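Local coordinates for protein GH127 beta-L-arabinofuranoside (Geobacillus stearothermophilus, PDB 4QK0) that probably removes beta-L-arabinofuranose units from arabinose-containing saccharides, as a family GH127 beta-L-arabinofuranosidase, at residues Met72-Gln75 and Asp76-Val79; Tyr118-Thr121 and Tyr122-Ile125. All coordinates share one frame; numbering follows the deposited sequence.

In the fold
Contacts 1 and 2 are two starts of helices in the GH127 catalytic domain: contact 1 leads into helix 76-92, contact 2 into the short helix 122-126. Their centres lie about 11 Å apart and they touch directly. A probable hydrogen bond of 2.6 Å joins Asp76 OD1 to Thr121 OG1, Asp76 OD2 packs on Asn120 CA, and Val73 CG2 rests on Tyr122 CG at 3.8 Å. Helices 54-61 and 140-158 border both. Met72 also leans on Ser409, near Cys412, which forms a disulfide with Cys335 in another crystal of this enzyme. Relatives in GH127 work with a zinc-bound cysteine, so the Met72 side of contact 1 is probably nearer the catalytic centre than contact 2.

Contact 1 of 2, residues Met72-Gln75 and Asp76-Val79; sequences MVFQ and DSDV
The Phe74 ring carries Met72 CB over one face, while Ser77 OG, lying obliquely to the ring, turns to the Phe74 carbonyl. Met72 is a selenomethionine in this crystal; its CB stands 3.5 Å above the Phe74 ring plane, offset toward the rim. The His139 ring meets that of Phe74 with the planes at about 45°. The Gln75 amide is the second flat group. Its chain bends at chi2 and folds OE1 back to accept from Met72 N at 2.9 Å, the donor standing above the amide plane, while NE2 makes a weak bond to Ser52 O. This reinforces a type I turn closed by Gln75 N on Met72 O at 3.1 Å.

Two donors from Ser77 grip the Phe74 carbonyl. The hydroxyl, folded between its own backbone N and carbonyl carbon (chi1 66°), has OG 2.6 Å from Phe74 O, nearly in line with the C=O bond (162°). Ser77 N reaches Phe74 O at 3.1 Å from well above the carbonyl plane. An alanine here would remove the hydroxyl bond that ties turn to helix and would probably leave Phe74 O held by the Ser77 amide alone. One residue on, Asp78 N binds Gln75 O at 3.0 Å, and Asp78 CB lies against Gln75 O at 3.4 Å. Asp76 N bonds to a water that in turn donates to Val73 O, so a single water bridges the two segments.

Cys143 of helix 140-158 and Ala54 of helix 54-61 pack against the segment. A type I turn passes here into the first turn of helix 76-92, with a serine hydroxyl bonded to the carbonyl three residues back, a common bond for serine in helices; the catalytic domain, as in other GH127 enzymes, is probably an (alpha/alpha)6 barrel.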
loop_
_atom_site.group_PDB
_atom_site.type_symbol
_atom_site.label_atom_id
_atom_site.label_comp_id
_atom_site.label_asym_id
_atom_site.label_seq_id
_atom_site.Cartn_x
_atom_site.Cartn_y
_atom_site.Cartn_z
HETATM N N MSE A 72 7.857 -24.392 13.650
HETATM C CA MSE A 72 6.469 -23.954 13.590
HETATM C C MSE A 72 5.543 -25.118 13.949
HETATM O O MSE A 72 5.906 -26.297 13.890
HETATM C CB MSE A 72 6.150 -23.483 12.168
HETATM C CG MSE A 72 6.957 -22.243 11.723
HETATM SE SE MSE A 72 6.825 -20.740 13.023
HETATM C CE MSE A 72 5.355 -19.698 12.193
ATOM N N VAL A 73 4.331 -24.775 14.346
ATOM C CA VAL A 73 3.366 -25.755 14.784
ATOM C C VAL A 73 2.992 -26.749 13.652
ATOM O O VAL A 73 2.671 -27.898 13.915
ATOM C CB VAL A 73 2.191 -25.019 15.478
ATOM C CG1 VAL A 73 1.220 -24.413 14.477
ATOM C CG2 VAL A 73 1.515 -25.976 16.422
ATOM N N PHE A 74 3.153 -26.299 12.409
ATOM C CA PHE A 74 2.885 -27.081 11.192
ATOM C C PHE A 74 4.146 -27.619 10.501
ATOM O O PHE A 74 4.142 -27.951 9.313
ATOM C CB PHE A 74 2.119 -26.203 10.187
ATOM C CG PHE A 74 2.759 -24.849 9.942
ATOM C CD1 PHE A 74 3.912 -24.723 9.177
ATOM C CD2 PHE A 74 2.213 -23.698 10.527
ATOM C CE1 PHE A 74 4.518 -23.485 8.983
ATOM C CE2 PHE A 74 2.794 -22.458 10.328
ATOM C CZ PHE A 74 3.942 -22.344 9.551
ATOM N N GLN A 75 5.224 -27.691 11.242
ATOM C CA GLN A 75 6.478 -28.253 10.745
ATOM C C GLN A 75 6.338 -29.693 10.145
ATOM O O GLN A 75 6.992 -30.025 9.169
ATOM C CB GLN A 75 7.475 -28.265 11.930
ATOM C CG GLN A 75 8.953 -28.236 11.544
ATOM C CD GLN A 75 9.496 -26.835 11.281
ATOM O OE1 GLN A 75 8.772 -25.823 11.338
ATOM N NE2 GLN A 75 10.783 -26.769 11.002
ATOM N N ASP A 76 5.501 -30.538 10.763
ATOM C CA ASP A 76 5.274 -31.904 10.281
ATOM C C ASP A 76 4.861 -31.912 8.822
ATOM O O ASP A 76 5.200 -32.832 8.084
ATOM C CB ASP A 76 4.197 -32.602 11.134
ATOM C CG ASP A 76 4.658 -32.907 12.585
ATOM O OD1 ASP A 76 5.888 -32.731 12.923
ATOM O OD2 ASP A 76 3.779 -33.291 13.421
ATOM N N SER A 77 4.116 -30.895 8.371
ATOM C CA SER A 77 3.653 -30.884 6.973
ATOM C C SER A 77 4.769 -30.705 5.959
ATOM O O SER A 77 4.614 -31.041 4.764
ATOM C CB SER A 77 2.663 -29.744 6.742
ATOM O OG SER A 77 3.343 -28.499 6.898
ATOM N N ASP A 78 5.874 -30.124 6.378
ATOM C CA ASP A 78 7.036 -30.002 5.462
ATOM C C ASP A 78 7.586 -31.387 5.073
ATOM O O ASP A 78 7.959 -31.618 3.940
ATOM C CB ASP A 78 8.148 -29.186 6.116
ATOM C CG ASP A 78 7.840 -27.703 6.113
ATOM O OD1 ASP A 78 7.168 -27.237 5.157
ATOM O OD2 ASP A 78 8.342 -26.995 7.018
ATOM N N VAL A 79 7.626 -32.285 6.035
ATOM C CA VAL A 79 8.088 -33.624 5.762
ATOM C C VAL A 79 7.118 -34.289 4.795
ATOM O O VAL A 79 7.527 -34.975 3.856
ATOM C CB VAL A 79 8.192 -34.430 7.054
ATOM C CG1 VAL A 79 8.624 -35.849 6.760
ATOM C CG2 VAL A 79 9.200 -33.787 7.971
HETATM O O HOH W 1 4.943 -29.681 13.453
#

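Contact 2 of 2, residues Tyr118-Thr121 and Tyr122-Ile125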
loop_
_atom_site.group_PDB
_atom_site.type_symbol
_atom_site.label_atom_id
_atom_site.label_comp_id
_atom_site.label_asym_id
_atom_site.label_seq_id
_atom_site.Cartn_x
_atom_site.Cartn_y
_atom_site.Cartn_z
ATOM N N TYR A 118 -3.020 -41.098 16.443
ATOM C CA TYR A 118 -2.511 -39.716 16.435
ATOM C C TYR A 118 -1.021 -39.629 16.118
ATOM O O TYR A 118 -0.208 -40.332 16.712
ATOM C CB TYR A 118 -2.780 -39.088 17.785
ATOM C CG TYR A 118 -2.562 -37.612 17.837
ATOM C CD1 TYR A 118 -3.494 -36.733 17.278
ATOM C CD2 TYR A 118 -1.504 -37.071 18.576
ATOM C CE1 TYR A 118 -3.330 -35.347 17.368
ATOM C CE2 TYR A 118 -1.326 -35.700 18.679
ATOM C CZ TYR A 118 -2.236 -34.830 18.064
ATOM O OH TYR A 118 -2.062 -33.474 18.122
ATOM N N LEU A 119 -0.694 -38.773 15.148
ATOM C CA LEU A 119 0.684 -38.524 14.725
ATOM C C LEU A 119 0.933 -36.998 14.619
ATOM O O LEU A 119 0.550 -36.326 13.608
ATOM C CB LEU A 119 0.911 -39.113 13.363
ATOM C CG LEU A 119 2.289 -39.642 12.966
ATOM C CD1 LEU A 119 2.472 -39.507 11.482
ATOM C CD2 LEU A 119 3.455 -39.046 13.695
ATOM N N ASN A 120 1.561 -36.449 15.645
ATOM C CA ASN A 120 1.814 -34.997 15.676
ATOM C C ASN A 120 2.924 -34.728 16.660
ATOM O O ASN A 120 2.761 -34.992 17.856
ATOM C CB ASN A 120 0.554 -34.239 16.067
ATOM C CG ASN A 120 0.733 -32.728 15.999
ATOM O OD1 ASN A 120 1.374 -32.126 16.852
ATOM N ND2 ASN A 120 0.161 -32.118 14.980
ATOM N N THR A 121 4.047 -34.219 16.160
ATOM C CA THR A 121 5.213 -34.040 17.018
ATOM C C THR A 121 5.019 -32.970 18.066
ATOM O O THR A 121 5.348 -33.177 19.242
ATOM C CB THR A 121 6.478 -33.775 16.217
ATOM O OG1 THR A 121 6.303 -32.590 15.439
ATOM C CG2 THR A 121 6.777 -34.943 15.312
ATOM N N TYR A 122 4.390 -31.861 17.695
ATOM C CA TYR A 122 4.205 -30.770 18.625
ATOM C C TYR A 122 3.402 -31.161 19.841
ATOM O O TYR A 122 3.764 -30.840 20.978
ATOM C CB TYR A 122 3.521 -29.627 17.900
ATOM C CG TYR A 122 3.246 -28.401 18.758
ATOM C CD1 TYR A 122 2.065 -28.286 19.445
ATOM C CD2 TYR A 122 4.172 -27.348 18.848
ATOM C CE1 TYR A 122 1.803 -27.171 20.241
ATOM C CE2 TYR A 122 3.921 -26.223 19.622
ATOM C CZ TYR A 122 2.733 -26.148 20.320
ATOM O OH TYR A 122 2.470 -25.096 21.136
ATOM N N TYR A 123 2.293 -31.864 19.619
ATOM C CA TYR A 123 1.450 -32.351 20.748
ATOM C C TYR A 123 1.879 -33.680 21.355
ATOM O O TYR A 123 1.222 -34.197 22.207
ATOM C CB TYR A 123 0.011 -32.447 20.298
ATOM C CG TYR A 123 -0.646 -31.101 20.222
ATOM C CD1 TYR A 123 -0.931 -30.386 21.373
ATOM C CD2 TYR A 123 -0.938 -30.526 18.994
ATOM C CE1 TYR A 123 -1.548 -29.146 21.300
ATOM C CE2 TYR A 123 -1.549 -29.313 18.903
ATOM C CZ TYR A 123 -1.823 -28.618 20.045
ATOM O OH TYR A 123 -2.456 -27.414 19.926
ATOM N N THR A 124 2.938 -34.261 20.855
ATOM C CA THR A 124 3.552 -35.408 21.516
ATOM C C THR A 124 4.715 -34.966 22.386
ATOM O O THR A 124 4.826 -35.426 23.483
ATOM C CB THR A 124 4.072 -36.431 20.511
ATOM O OG1 THR A 124 2.962 -36.916 19.716
ATOM C CG2 THR A 124 4.751 -37.580 21.238
ATOM N N ILE A 125 5.492 -33.990 21.940
ATOM C CA ILE A 125 6.684 -33.554 22.671
ATOM C C ILE A 125 6.467 -32.288 23.486
ATOM O O ILE A 125 6.724 -32.248 24.679
ATOM C CB ILE A 125 7.769 -33.195 21.692
ATOM C CG1 ILE A 125 8.228 -34.419 20.943
ATOM C CG2 ILE A 125 8.909 -32.511 22.410
ATOM C CD1 ILE A 125 8.949 -34.044 19.679
HETATM O O HOH W 2 2.848 -38.468 17.487
#
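Asn120 OD1 accepts from Tyr123 N at 2.9 Å in a nearly straight bond (169°), with the donor tilted only slightly from the amide plane. The Asn120 side chain extends with CG opposite its own backbone N (chi1 -175°), which carries OD1 forward to the start of the helix, where amide N-H groups have no carbonyl of a preceding turn to bind. Its backbone takes part too: Thr124 OG1 donates to Asn120 O at 2.7 Å, from above the carbonyl plane. A water accepts from Asn120 N and donates to Thr124 OG1 at 2.7 Å. The Thr124 hydroxyl thus makes three bonds, donating to Asn120 O and accepting from the water and from Gln114 NE2.

Thr121 O has two donors. Ile125 N lies 2.8 Å from Thr121 O, nearly in line with the C=O bond (166°), and Thr124 N reaches Thr121 O at 3.1 Å from high above the carbonyl plane. The Ile125 side chain curls back beside the same oxygen, its CB at 3.4 Å from Thr121 O. The Thr121 hydroxyl is satisfied by Asp76.

The tyrosines pack round these bonds. Tyr123 CB lies at the edge of the Tyr118 ring, in its plane, with Tyr118 OH 3.2 Å from Tyr123 CB; that hydroxyl is bonded to Glu140, and Tyr123 OH to Asn138 ND2. Tyr122 places CD1 over the centre of the Tyr123 ring, 3.7 Å above its plane. Asn120 runs alongside Tyr123, pointing the same way.

An asparagine whose side-chain oxygen accepts the amide three residues on is a classic N-cap, here beginning the short helix 122-126, with its wider pi-type turn, in the connection between helices 96-112 and 140-158 of the catalytic domain.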